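Side-chain contact in tautomerase (Advenella mimigardefordensis DPN7, PDB 6VVW), which belongs to the tautomerases of the MIF clan and is assembled here from three copies of one chain: residues A[44-48]-A[49-53]. Sequence-based numbering, arbitrary orientation.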
# COMPACT_ATOMS: atom_id res chain seq x y z
N HIS A 44 -0.91 3.17 -10.63
CA HIS A 44 -0.73 1.74 -10.90
C HIS A 44 -2.06 1.15 -11.34
O HIS A 44 -2.86 0.72 -10.51
CB HIS A 44 -0.20 1.04 -9.65
CG HIS A 44 -0.41 -0.44 -9.63
ND1 HIS A 44 -0.35 -1.23 -10.76
CD2 HIS A 44 -0.64 -1.29 -8.60
CE1 HIS A 44 -0.54 -2.50 -10.43
NE2 HIS A 44 -0.73 -2.56 -9.12
N GLU A 45 -2.29 1.11 -12.66
CA GLU A 45 -3.59 0.67 -13.15
C GLU A 45 -3.80 -0.81 -12.91
O GLU A 45 -2.86 -1.61 -12.87
CB GLU A 45 -3.76 0.94 -14.64
CG GLU A 45 -2.89 2.03 -15.22
CD GLU A 45 -3.13 2.17 -16.71
OE1 GLU A 45 -4.24 1.84 -17.16
OE2 GLU A 45 -2.22 2.64 -17.43
N ILE A 46 -5.06 -1.19 -12.80
CA ILE A 46 -5.47 -2.51 -12.34
C ILE A 46 -6.41 -3.08 -13.38
O ILE A 46 -7.35 -2.40 -13.82
CB ILE A 46 -6.15 -2.45 -10.97
CG1 ILE A 46 -5.16 -1.98 -9.90
CG2 ILE A 46 -6.68 -3.80 -10.60
CD1 ILE A 46 -5.51 -2.47 -8.54
N GLU A 47 -6.17 -4.32 -13.77
CA GLU A 47 -7.01 -4.95 -14.77
C GLU A 47 -8.37 -5.27 -14.18
O GLU A 47 -8.48 -5.68 -13.02
CB GLU A 47 -6.38 -6.23 -15.30
CG GLU A 47 -5.74 -6.12 -16.66
CD GLU A 47 -6.71 -5.61 -17.71
OE1 GLU A 47 -7.92 -5.86 -17.59
OE2 GLU A 47 -6.23 -4.95 -18.65
N GLN A 48 -9.41 -5.13 -15.00
CA GLN A 48 -10.66 -5.82 -14.72
C GLN A 48 -10.30 -7.29 -14.52
O GLN A 48 -9.18 -7.71 -14.83
CB GLN A 48 -11.66 -5.61 -15.85
CG GLN A 48 -11.61 -4.22 -16.46
CD GLN A 48 -12.96 -3.69 -16.92
OE1 GLN A 48 -13.80 -4.44 -17.41
NE2 GLN A 48 -13.18 -2.38 -16.75
N GLN A 49 -11.20 -8.06 -13.94
CA GLN A 49 -10.92 -9.39 -13.42
C GLN A 49 -9.60 -9.48 -12.65
O GLN A 49 -9.10 -10.58 -12.38
CB GLN A 49 -10.98 -10.44 -14.55
CG GLN A 49 -9.88 -10.42 -15.58
CD GLN A 49 -10.43 -10.65 -16.97
OE1 GLN A 49 -10.62 -11.78 -17.39
NE2 GLN A 49 -10.73 -9.56 -17.68
N ASP A 50 -9.03 -8.33 -12.28
CA ASP A 50 -8.04 -8.25 -11.22
C ASP A 50 -8.50 -7.30 -10.11
O ASP A 50 -7.70 -6.94 -9.24
CB ASP A 50 -6.68 -7.79 -11.76
CG ASP A 50 -6.03 -8.81 -12.67
OD1 ASP A 50 -6.74 -9.59 -13.31
OD2 ASP A 50 -4.78 -8.83 -12.74
N SER A 51 -9.77 -6.88 -10.14
CA SER A 51 -10.37 -6.06 -9.09
C SER A 51 -11.88 -6.31 -9.04
O SER A 51 -12.46 -6.86 -9.96
CB SER A 51 -10.12 -4.58 -9.31
OG SER A 51 -11.06 -4.08 -10.24
N ILE A 52 -12.50 -5.88 -7.92
CA ILE A 52 -13.94 -6.00 -7.67
C ILE A 52 -14.45 -4.84 -6.82
O ILE A 52 -14.01 -4.67 -5.69
CB ILE A 52 -14.31 -7.28 -6.91
CG1 ILE A 52 -13.63 -8.52 -7.45
CG2 ILE A 52 -15.81 -7.47 -6.91
CD1 ILE A 52 -14.33 -9.76 -6.99
N VAL A 53 -15.45 -4.09 -7.31
CA VAL A 53 -16.15 -3.09 -6.51
C VAL A 53 -17.56 -3.60 -6.27
O VAL A 53 -18.19 -4.14 -7.18
CB VAL A 53 -16.18 -1.71 -7.19
CG1 VAL A 53 -17.40 -0.90 -6.76
CG2 VAL A 53 -14.91 -0.96 -6.86
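Glu47 and Asp50 are the first and last residues of a beta turn, with Gln48 and Gln49 at its corners, that leads the chain from the loop after strand 40-43 into strand 51-53 of this MIF-clan fold. The backbone angles resemble type II, Gln49 taking positive phi (43°), and the CA atoms of Glu47 and Asp50 lie 5.0 Å apart. One backbone hydrogen bond closes the turn, Asp50 N to Glu47 O at 2.8 Å; it is bent, and Asp50 N is less surely placed because of a close neighbour.

Van der Waals contact runs alongside. Asp50 CG, anti to its own carbonyl carbon (chi1 -68°), comes 3.7 Å from Glu47 CB, so the carboxylate borders the base of the Glu47 side chain; the two acid groups stay apart, Glu47 OE1 to Asp50 OD1 being 5.8 Å.

In a polar contact to the second subunit, Asp50 OD1 accepts a weak hydrogen bond from Gln14 NE2 of that subunit; strand 51-53 pairs with a strand of the same subunit in an antiparallel ladder.

On the buried side, Ile46 and Ser51 both rest on Phe61. The CG2 methyl of Ile46 approaches Asp50 O at 3.6 Å and reaches Ser51 CB at 3.8 Å.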